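Epimerase (Methylomonas sp. DH-1, PDB 7CJ7) catalyses the manganese-dependent epimerisation of ketoses at C3, most actively on L-ribulose and also on D-ribulose, D-allulose and D-fructose. Local coordinates at residues Ala35-Ile40 with Ile243-Phe248; His188-Glu193 with Gly223-Ala228; Arg217-Thr222 with Ser271-Gly276. All blocks are in the same frame, centred on the assembly; numbering follows the deposited sequence.

Contact 1: Ala35-Ile40 with Ile243-Phe248. With MN (manganese (II) ion), chain D; SOL (L-sorbose), chain C.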
loop_
_atom_site.group_PDB
_atom_site.type_symbol
_atom_site.label_atom_id
_atom_site.label_comp_id
_atom_site.label_asym_id
_atom_site.label_seq_id
_atom_site.Cartn_x
_atom_site.Cartn_y
_atom_site.Cartn_z
ATOM N N ALA A 35 19.251 -0.936 23.116
ATOM C CA ALA A 35 18.867 0.315 22.422
ATOM C C ALA A 35 18.197 1.309 23.385
ATOM O O ALA A 35 18.104 2.480 23.027
ATOM C CB ALA A 35 17.964 -0.018 21.266
ATOM N N GLY A 36 17.703 0.854 24.538
ATOM C CA GLY A 36 17.120 1.725 25.581
ATOM C C GLY A 36 15.600 1.781 25.503
ATOM O O GLY A 36 15.007 2.707 26.076
ATOM N N TYR A 37 14.969 0.826 24.823
ATOM C CA TYR A 37 13.489 0.718 24.787
ATOM C C TYR A 37 12.968 0.296 26.170
ATOM O O TYR A 37 13.699 -0.360 26.949
ATOM C CB TYR A 37 13.031 -0.239 23.688
ATOM C CG TYR A 37 13.211 0.308 22.297
ATOM C CD1 TYR A 37 12.247 1.107 21.705
ATOM C CD2 TYR A 37 14.368 0.062 21.582
ATOM C CE1 TYR A 37 12.420 1.622 20.434
ATOM C CE2 TYR A 37 14.549 0.556 20.300
ATOM C CZ TYR A 37 13.575 1.350 19.727
ATOM O OH TYR A 37 13.735 1.854 18.465
ATOM N N ASP A 38 11.728 0.693 26.472
ATOM C CA ASP A 38 10.990 0.311 27.702
ATOM C C ASP A 38 10.363 -1.078 27.536
ATOM O O ASP A 38 10.259 -1.808 28.539
ATOM C CB ASP A 38 9.903 1.335 28.025
ATOM C CG ASP A 38 10.454 2.727 28.240
ATOM O OD1 ASP A 38 11.371 2.859 29.069
ATOM O OD2 ASP A 38 9.972 3.661 27.574
ATOM N N TYR A 39 9.926 -1.431 26.331
ATOM C CA TYR A 39 9.246 -2.728 26.096
ATOM C C TYR A 39 9.597 -3.257 24.712
ATOM O O TYR A 39 10.084 -2.507 23.848
ATOM C CB TYR A 39 7.729 -2.603 26.285
ATOM C CG TYR A 39 7.011 -1.783 25.244
ATOM C CD1 TYR A 39 6.514 -2.359 24.091
ATOM C CD2 TYR A 39 6.845 -0.420 25.394
ATOM C CE1 TYR A 39 5.847 -1.613 23.134
ATOM C CE2 TYR A 39 6.199 0.343 24.437
ATOM C CZ TYR A 39 5.715 -0.248 23.288
ATOM O OH TYR A 39 5.090 0.506 22.334
ATOM N N ILE A 40 9.366 -4.548 24.534
ATOM C CA ILE A 40 9.382 -5.208 23.199
ATOM C C ILE A 40 7.941 -5.578 22.855
ATOM O O ILE A 40 7.187 -5.983 23.757
ATOM C CB ILE A 40 10.310 -6.431 23.205
ATOM C CG1 ILE A 40 10.336 -7.083 21.822
ATOM C CG2 ILE A 40 9.897 -7.410 24.290
ATOM C CD1 ILE A 40 11.639 -7.701 21.465
ATOM N N ILE A 243 4.276 3.711 22.291
ATOM C CA ILE A 243 4.762 4.099 20.938
ATOM C C ILE A 243 5.810 3.065 20.536
ATOM O O ILE A 243 6.863 3.028 21.202
ATOM C CB ILE A 243 5.344 5.524 20.963
ATOM C CG1 ILE A 243 4.309 6.538 21.462
ATOM C CG2 ILE A 243 5.901 5.880 19.592
ATOM C CD1 ILE A 243 4.849 7.952 21.614
ATOM N N THR A 244 5.515 2.237 19.538
ATOM C CA THR A 244 6.413 1.158 19.051
ATOM C C THR A 244 7.029 1.558 17.715
ATOM O O THR A 244 6.275 1.916 16.790
ATOM C CB THR A 244 5.688 -0.172 18.817
ATOM O OG1 THR A 244 4.956 -0.564 19.972
ATOM C CG2 THR A 244 6.639 -1.286 18.448
ATOM N N PHE A 245 8.353 1.488 17.619
ATOM C CA PHE A 245 9.065 1.559 16.326
ATOM C C PHE A 245 8.855 0.225 15.612
ATOM O O PHE A 245 9.133 -0.852 16.185
ATOM C CB PHE A 245 10.546 1.872 16.519
ATOM C CG PHE A 245 11.351 1.685 15.259
ATOM C CD1 PHE A 245 11.006 2.344 14.089
ATOM C CD2 PHE A 245 12.438 0.833 15.235
ATOM C CE1 PHE A 245 11.735 2.153 12.922
ATOM C CE2 PHE A 245 13.170 0.651 14.073
ATOM C CZ PHE A 245 12.827 1.317 12.925
ATOM N N GLU A 246 8.387 0.311 14.372
ATOM C CA GLU A 246 8.100 -0.859 13.524
ATOM C C GLU A 246 8.844 -0.694 12.198
ATOM O O GLU A 246 8.769 0.392 11.586
ATOM C CB GLU A 246 6.597 -1.002 13.321
ATOM C CG GLU A 246 6.222 -2.244 12.552
ATOM C CD GLU A 246 4.752 -2.591 12.689
ATOM O OE1 GLU A 246 4.434 -3.700 13.172
ATOM O OE2 GLU A 246 3.936 -1.745 12.320
ATOM N N SER A 247 9.533 -1.743 11.768
ATOM C CA SER A 247 10.371 -1.701 10.548
ATOM C C SER A 247 10.567 -3.115 10.017
ATOM O O SER A 247 10.779 -4.036 10.818
ATOM C CB SER A 247 11.695 -1.035 10.842
ATOM O OG SER A 247 12.464 -0.894 9.668
ATOM N N PHE A 248 10.530 -3.273 8.702
ATOM C CA PHE A 248 10.708 -4.593 8.061
ATOM C C PHE A 248 11.744 -4.475 6.950
ATOM O O PHE A 248 11.688 -3.524 6.137
ATOM C CB PHE A 248 9.372 -5.127 7.553
ATOM C CG PHE A 248 8.319 -5.264 8.618
ATOM C CD1 PHE A 248 8.277 -6.376 9.440
ATOM C CD2 PHE A 248 7.370 -4.270 8.802
ATOM C CE1 PHE A 248 7.313 -6.484 10.430
ATOM C CE2 PHE A 248 6.413 -4.383 9.791
ATOM C CZ PHE A 248 6.383 -5.490 10.602
HETATM MN MN MN D . 1.859 -1.495 12.673
HETATM C C1 SOL C . 1.084 -4.575 9.710
HETATM O O1 SOL C . 1.289 -3.846 8.522
HETATM C C2 SOL C . 1.425 -3.770 10.922
HETATM O O2 SOL C . 1.449 -2.552 10.871
HETATM C C3 SOL C . 1.791 -4.508 12.202
HETATM O O3 SOL C . 1.652 -3.668 13.325
HETATM C C4 SOL C . 0.956 -5.772 12.375
HETATM O O4 SOL C . -0.426 -5.418 12.468
HETATM C C5 SOL C . 1.329 -6.589 13.614
HETATM O O5 SOL C . 0.381 -7.641 13.788
HETATM C C6 SOL C . 2.717 -7.190 13.548
HETATM O O6 SOL C . 3.015 -7.898 14.754
#
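The ring of Y39 meets T244 at its edge, where OG1 lies near the ring plane and takes the phenol proton: Y39 OH to T244 OG1 is 2.6 Å. Another ring, that of H67, packs edge-to-face with Y39, and the two side chains of the Y39-T244 pair cross at about a right angle. The phenol oxygen also lies 3.2 Å from I243 C, set against the backbone it approaches. The Y39 torsion is the less common one, CG between the backbone N and the carbonyl carbon (chi1 69°), and it carries the ring over to T244. T244 OG1 is gripped by more than Y39, with hydrogen bonds to E41 and Y209 as well, so this buried hydroxyl joins residues from three strands. A phenylalanine here keeps the ring but would probably leave T244 OG1 without the proton from Y39, though still bonded to E41 and Y209.

These are strands 39-43 and 242-245 of the eight-stranded parallel TIM barrel, with strand 8-12 between them; Y39 and T244 therefore meet through the barrel interior, not as sheet neighbours.

Y37 works nearer helix 271-285. Its OH touches F245 CD2 at 3.6 Å, Y37 CE1 lies 4.3 Å from F245 CB, and the hydroxyl bonds to A275 O of that helix. Two residues past T244, E246 turns to the catalytic pocket: OE2 binds manganese at 2.1 Å, beside E152, D185 and H211, and OE1 lies 2.8 Å from O3 of L-sorbose, a position consistent with its proposed proton donor/acceptor role.

Contact 2: His188-Glu193 with Gly223-Ala228. With SOL (L-sorbose), chain C.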
loop_
_atom_site.group_PDB
_atom_site.type_symbol
_atom_site.label_atom_id
_atom_site.label_comp_id
_atom_site.label_asym_id
_atom_site.label_seq_id
_atom_site.Cartn_x
_atom_site.Cartn_y
_atom_site.Cartn_z
ATOM N N HIS A 188 0.713 3.234 7.661
ATOM C CA HIS A 188 -0.650 3.052 7.100
ATOM C C HIS A 188 -1.319 4.412 6.885
ATOM O O HIS A 188 -2.001 4.580 5.859
ATOM C CB HIS A 188 -1.453 2.104 7.989
ATOM C CG HIS A 188 -0.862 0.737 8.040
ATOM N ND1 HIS A 188 -0.803 -0.078 6.927
ATOM C CD2 HIS A 188 -0.305 0.044 9.058
ATOM C CE1 HIS A 188 -0.241 -1.223 7.269
ATOM N NE2 HIS A 188 0.068 -1.172 8.570
ATOM N N MET A 189 -1.126 5.349 7.811
ATOM C CA MET A 189 -1.744 6.696 7.754
ATOM C C MET A 189 -1.222 7.426 6.514
ATOM O O MET A 189 -1.996 8.165 5.878
ATOM C CB MET A 189 -1.398 7.513 9.000
ATOM C CG MET A 189 -1.935 6.926 10.278
ATOM S SD MET A 189 -1.403 7.888 11.708
ATOM C CE MET A 189 -2.253 9.436 11.396
ATOM N N ASN A 190 0.054 7.208 6.192
ATOM C CA ASN A 190 0.747 7.881 5.064
ATOM C C ASN A 190 -0.000 7.568 3.762
ATOM O O ASN A 190 -0.017 8.421 2.856
ATOM C CB ASN A 190 2.215 7.459 4.987
ATOM C CG ASN A 190 2.936 8.159 3.858
ATOM O OD1 ASN A 190 2.984 9.390 3.823
ATOM N ND2 ASN A 190 3.429 7.390 2.902
ATOM N N ILE A 191 -0.608 6.384 3.680
ATOM C CA ILE A 191 -1.362 5.937 2.478
ATOM C C ILE A 191 -2.788 6.502 2.545
ATOM O O ILE A 191 -3.188 7.175 1.584
ATOM C CB ILE A 191 -1.317 4.403 2.352
ATOM C CG1 ILE A 191 0.119 3.909 2.164
ATOM C CG2 ILE A 191 -2.229 3.914 1.241
ATOM C CD1 ILE A 191 0.320 2.438 2.448
ATOM N N GLU A 192 -3.493 6.324 3.664
ATOM C CA GLU A 192 -4.981 6.370 3.703
ATOM C C GLU A 192 -5.529 7.704 4.234
ATOM O O GLU A 192 -6.645 8.046 3.846
ATOM C CB GLU A 192 -5.524 5.204 4.528
ATOM C CG GLU A 192 -5.156 3.830 3.997
ATOM C CD GLU A 192 -5.763 3.424 2.661
ATOM O OE1 GLU A 192 -6.673 4.133 2.168
ATOM O OE2 GLU A 192 -5.320 2.400 2.111
ATOM N N GLU A 193 -4.793 8.441 5.064
ATOM C CA GLU A 193 -5.352 9.571 5.850
ATOM C C GLU A 193 -5.256 10.897 5.080
ATOM O O GLU A 193 -4.293 11.105 4.302
ATOM C CB GLU A 193 -4.619 9.738 7.184
ATOM C CG GLU A 193 -4.713 8.531 8.088
ATOM C CD GLU A 193 -6.023 8.371 8.834
ATOM O OE1 GLU A 193 -6.754 9.391 8.981
ATOM O OE2 GLU A 193 -6.301 7.239 9.298
ATOM N N GLY A 223 12.147 8.646 4.367
ATOM C CA GLY A 223 10.961 8.435 3.525
ATOM C C GLY A 223 10.111 9.682 3.449
ATOM O O GLY A 223 10.671 10.796 3.518
ATOM N N ASN A 224 8.796 9.502 3.353
ATOM C CA ASN A 224 7.854 10.591 3.019
ATOM C C ASN A 224 6.917 10.919 4.188
ATOM O O ASN A 224 6.089 11.849 4.031
ATOM C CB ASN A 224 7.062 10.218 1.771
ATOM C CG ASN A 224 7.962 9.967 0.585
ATOM O OD1 ASN A 224 8.907 10.724 0.357
ATOM N ND2 ASN A 224 7.681 8.911 -0.164
ATOM N N VAL A 225 6.986 10.202 5.309
ATOM C CA VAL A 225 5.976 10.419 6.387
ATOM C C VAL A 225 6.187 11.807 6.996
ATOM O O VAL A 225 7.336 12.152 7.350
ATOM C CB VAL A 225 5.985 9.330 7.469
ATOM C CG1 VAL A 225 5.252 9.787 8.719
ATOM C CG2 VAL A 225 5.393 8.040 6.942
ATOM N N ASP A 226 5.097 12.557 7.153
ATOM C CA ASP A 226 5.124 13.875 7.832
ATOM C C ASP A 226 5.103 13.640 9.344
ATOM O O ASP A 226 4.036 13.773 9.967
ATOM C CB ASP A 226 3.957 14.758 7.391
ATOM C CG ASP A 226 4.100 16.209 7.810
ATOM O OD1 ASP A 226 4.895 16.478 8.739
ATOM O OD2 ASP A 226 3.402 17.058 7.213
ATOM N N PHE A 227 6.246 13.302 9.928
ATOM C CA PHE A 227 6.337 13.059 11.388
ATOM C C PHE A 227 6.089 14.355 12.160
ATOM O O PHE A 227 5.531 14.268 13.268
ATOM C CB PHE A 227 7.672 12.414 11.752
ATOM C CG PHE A 227 7.742 10.962 11.370
ATOM C CD1 PHE A 227 6.907 10.035 11.970
ATOM C CD2 PHE A 227 8.630 10.527 10.399
ATOM C CE1 PHE A 227 6.969 8.701 11.614
ATOM C CE2 PHE A 227 8.694 9.190 10.054
ATOM C CZ PHE A 227 7.854 8.283 10.654
ATOM N N ALA A 228 6.445 15.512 11.605
ATOM C CA ALA A 228 6.256 16.814 12.289
ATOM C C ALA A 228 4.767 16.996 12.600
ATOM O O ALA A 228 4.433 17.367 13.749
ATOM C CB ALA A 228 6.804 17.949 11.453
HETATM C C1 SOL C . 1.084 -4.575 9.710
HETATM O O1 SOL C . 1.289 -3.846 8.522
HETATM C C2 SOL C . 1.425 -3.770 10.922
HETATM O O2 SOL C . 1.449 -2.552 10.871
HETATM C C3 SOL C . 1.791 -4.508 12.202
HETATM O O3 SOL C . 1.652 -3.668 13.325
HETATM C C4 SOL C . 0.956 -5.772 12.375
HETATM O O4 SOL C . -0.426 -5.418 12.468
HETATM C C5 SOL C . 1.329 -6.589 13.614
HETATM O O5 SOL C . 0.381 -7.641 13.788
HETATM C C6 SOL C . 2.717 -7.190 13.548
HETATM O O6 SOL C . 3.015 -7.898 14.754
HETATM O O HOH W 1 2.690 11.356 5.831
HETATM O O HOH W 2 3.818 11.571 2.667
#
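N190 OD1 is held by two waters that link it to the backbone of 223-228. The first donates to N190 OD1 at 2.8 Å and accepts from D226 N at 3.0 Å; the second lies 2.6 Å from N190 OD1 and also reaches N224 O. The second water alone spans the gap from N190 OD1 to N224 O, 4.0 Å apart, and no direct hydrogen bond crosses the two segments. The amide nitrogen, N190 ND2, goes the other way, to N190 O of the second subunit, while N224 ND2 likewise bonds to N190 O of that subunit. One end of the N190 amide therefore faces its own chain's loop and the other the dimer partner, which is likely to fix its rotation.

The apolar part of the contact is small. N190 CB rests on V225 CG2 at 3.8 Å, with CG almost as close, and the CA atoms of these two residues are the nearest pair between the segments. With N190 CG anti to the backbone N (chi1 -179°), the amide reaches out toward the waters beside V225. The other valine methyl, CG1, sits over the centre of the F227 ring, 3.4 Å above its plane, so V225 fills the space between helix 186-192 and the start of helix 227-236. D226 is the N-cap of that second helix, its OD1 taking the S229 N-H.

At the start of 188-193, H188 NE2 donates to O1 of L-sorbose at 2.9 Å and to O2 at 3.0 Å. This places the short helix following barrel strand 180-185 between sugar site and dimer interface, at the C-terminal end of the TIM barrel where such enzymes carry their active sites.

Contact 3: Arg217-Thr222 with Ser271-Gly276. With SOL (L-sorbose), chain C.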
loop_
_atom_site.group_PDB
_atom_site.type_symbol
_atom_site.label_atom_id
_atom_site.label_comp_id
_atom_site.label_asym_id
_atom_site.label_seq_id
_atom_site.Cartn_x
_atom_site.Cartn_y
_atom_site.Cartn_z
ATOM N N ARG A 217 8.897 1.671 5.433
ATOM C CA ARG A 217 9.071 0.781 6.619
ATOM C C ARG A 217 10.560 0.583 6.940
ATOM O O ARG A 217 10.880 -0.379 7.677
ATOM C CB ARG A 217 8.378 -0.573 6.423
ATOM C CG ARG A 217 6.992 -0.498 5.794
ATOM C CD ARG A 217 6.080 -1.680 6.140
ATOM N NE ARG A 217 5.389 -1.498 7.415
ATOM C CZ ARG A 217 4.304 -2.157 7.794
ATOM N NH1 ARG A 217 3.773 -3.089 7.023
ATOM N NH2 ARG A 217 3.746 -1.880 8.954
ATOM N N GLY A 218 11.429 1.480 6.466
ATOM C CA GLY A 218 12.878 1.461 6.762
ATOM C C GLY A 218 13.278 2.475 7.825
ATOM O O GLY A 218 12.484 2.730 8.748
ATOM N N TYR A 219 14.488 3.030 7.711
ATOM C CA TYR A 219 15.026 4.053 8.643
ATOM C C TYR A 219 14.047 5.232 8.752
ATOM O O TYR A 219 13.584 5.764 7.726
ATOM C CB TYR A 219 16.401 4.537 8.177
ATOM C CG TYR A 219 17.553 3.682 8.634
ATOM C CD1 TYR A 219 18.000 2.620 7.863
ATOM C CD2 TYR A 219 18.233 3.968 9.809
ATOM C CE1 TYR A 219 19.069 1.835 8.270
ATOM C CE2 TYR A 219 19.306 3.199 10.221
ATOM C CZ TYR A 219 19.723 2.124 9.456
ATOM O OH TYR A 219 20.770 1.350 9.885
ATOM N N LEU A 220 13.758 5.680 9.970
ATOM C CA LEU A 220 12.916 6.884 10.166
ATOM C C LEU A 220 13.667 8.093 9.594
ATOM O O LEU A 220 14.885 8.238 9.850
ATOM C CB LEU A 220 12.578 7.070 11.651
ATOM C CG LEU A 220 11.855 5.908 12.343
ATOM C CD1 LEU A 220 11.437 6.287 13.760
ATOM C CD2 LEU A 220 10.653 5.434 11.540
ATOM N N GLY A 221 12.957 8.938 8.847
ATOM C CA GLY A 221 13.476 10.213 8.322
ATOM C C GLY A 221 14.007 10.085 6.905
ATOM O O GLY A 221 14.471 11.101 6.380
ATOM N N THR A 222 13.970 8.886 6.311
ATOM C CA THR A 222 14.515 8.602 4.951
ATOM C C THR A 222 13.376 8.345 3.964
ATOM O O THR A 222 13.641 7.830 2.860
ATOM C CB THR A 222 15.475 7.406 4.953
ATOM O OG1 THR A 222 14.719 6.218 5.196
ATOM C CG2 THR A 222 16.584 7.558 5.971
ATOM N N SER A 271 20.360 -4.188 12.848
ATOM C CA SER A 271 19.211 -4.020 13.776
ATOM C C SER A 271 19.544 -2.966 14.838
ATOM O O SER A 271 18.695 -2.117 15.105
ATOM C CB SER A 271 18.833 -5.327 14.434
ATOM O OG SER A 271 18.507 -6.320 13.473
ATOM N N ASP A 272 20.734 -3.023 15.437
ATOM C CA ASP A 272 21.111 -2.115 16.555
ATOM C C ASP A 272 21.177 -0.668 16.058
ATOM O O ASP A 272 20.692 0.219 16.759
ATOM C CB ASP A 272 22.426 -2.541 17.197
ATOM C CG ASP A 272 22.318 -3.895 17.869
ATOM O OD1 ASP A 272 21.185 -4.271 18.251
ATOM O OD2 ASP A 272 23.367 -4.559 18.012
ATOM N N ASP A 273 21.742 -0.433 14.879
ATOM C CA ASP A 273 21.861 0.936 14.316
ATOM C C ASP A 273 20.450 1.462 14.034
ATOM O O ASP A 273 20.119 2.603 14.423
ATOM C CB ASP A 273 22.716 0.936 13.052
ATOM C CG ASP A 273 22.913 2.333 12.504
ATOM O OD1 ASP A 273 23.624 3.105 13.160
ATOM O OD2 ASP A 273 22.330 2.642 11.450
ATOM N N LEU A 274 19.646 0.650 13.363
ATOM C CA LEU A 274 18.263 1.020 12.980
ATOM C C LEU A 274 17.468 1.370 14.241
ATOM O O LEU A 274 16.877 2.454 14.270
ATOM C CB LEU A 274 17.613 -0.136 12.226
ATOM C CG LEU A 274 16.148 0.099 11.870
ATOM C CD1 LEU A 274 16.024 1.038 10.681
ATOM C CD2 LEU A 274 15.445 -1.219 11.600
ATOM N N ALA A 275 17.468 0.487 15.247
ATOM C CA ALA A 275 16.644 0.626 16.473
ATOM C C ALA A 275 17.137 1.802 17.325
ATOM O O ALA A 275 16.298 2.530 17.876
ATOM C CB ALA A 275 16.663 -0.657 17.258
ATOM N N GLY A 276 18.452 1.984 17.443
ATOM C CA GLY A 276 19.026 3.096 18.222
ATOM C C GLY A 276 18.666 4.431 17.596
ATOM O O GLY A 276 18.244 5.351 18.335
HETATM C C1 SOL C . 1.084 -4.575 9.710
HETATM O O1 SOL C . 1.289 -3.846 8.522
HETATM C C2 SOL C . 1.425 -3.770 10.922
HETATM O O2 SOL C . 1.449 -2.552 10.871
HETATM C C3 SOL C . 1.791 -4.508 12.202
HETATM O O3 SOL C . 1.652 -3.668 13.325
HETATM C C4 SOL C . 0.956 -5.772 12.375
HETATM O O4 SOL C . -0.426 -5.418 12.468
HETATM C C5 SOL C . 1.329 -6.589 13.614
HETATM O O5 SOL C . 0.381 -7.641 13.788
HETATM C C6 SOL C . 2.717 -7.190 13.548
HETATM O O6 SOL C . 3.015 -7.898 14.754
HETATM O O HOH W 3 15.478 4.616 12.246
#
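From CB the ring of Y219 swings beside the backbone N, CG anti to the carbonyl carbon (chi1 -85°), and lies against helix 271-285. CG, the first ring atom, is 3.7 Å from L274 CD1, and CD1 and CD2 of the ring are each scarcely farther from that methyl. L274 CD1 stands over the centre of the face, 3.6 Å from the centroid and 8° off the ring normal, a clear CH-pi contact. Further out, CE2 comes to 3.7 Å from L274 CA, so the hydroxyl end of the ring meets the helix backbone, on the same side as the methyl. At the tip, Y219 OH donates to D273 OD2 at 2.6 Å. The carboxylate uses the anti lone pair of OD2, away from OD1, and its plane is turned 55° from that of the ring.

L274 has CG anti to the backbone N, which sends CD1 across the helix surface to the tyrosine. D273 has the same first torsion, and its OD2 is shared with K277 in a salt bridge; the lysine would probably favour the ionised form of the carboxylate. A water adds a longer link, accepting from L220 N and donating to L274 O. Y219 also begins a type II turn ending at T222, whose OG1 bonds back to Y219 O at 2.8 Å.

Two residues before Y219, R217 reaches into the pocket, its NH1 and NH2 both donating to O1 of L-sorbose and NH2 to O2 as well. The loop between strand 207-212 and helix 227-236 thus runs from the sugar to the flank of helix 271-285, with L220 packed on F245 of strand 242-245 and on A278, F281 and I282 of that helix.

How the contacts relate
From the N terminus, the chain makes strand 39-43, and contact 1 closes its longest loop when strand 242-245 comes back to it, 203 residues later at the closest ends. Contact 2, 188-193 with 223-228, falls wholly within that loop and joins helix 186-192 to the start of helix 227-236. Contact 3 opens at 217-222, before contact 2 has closed, and ends at 271-276, past the end of contact 1, so it crosses both. Contacts 1 and 3 touch through S247 with R217 and Y37 with A275, tying the barrel strands to helix 271-285, while all three touch the bound L-sorbose.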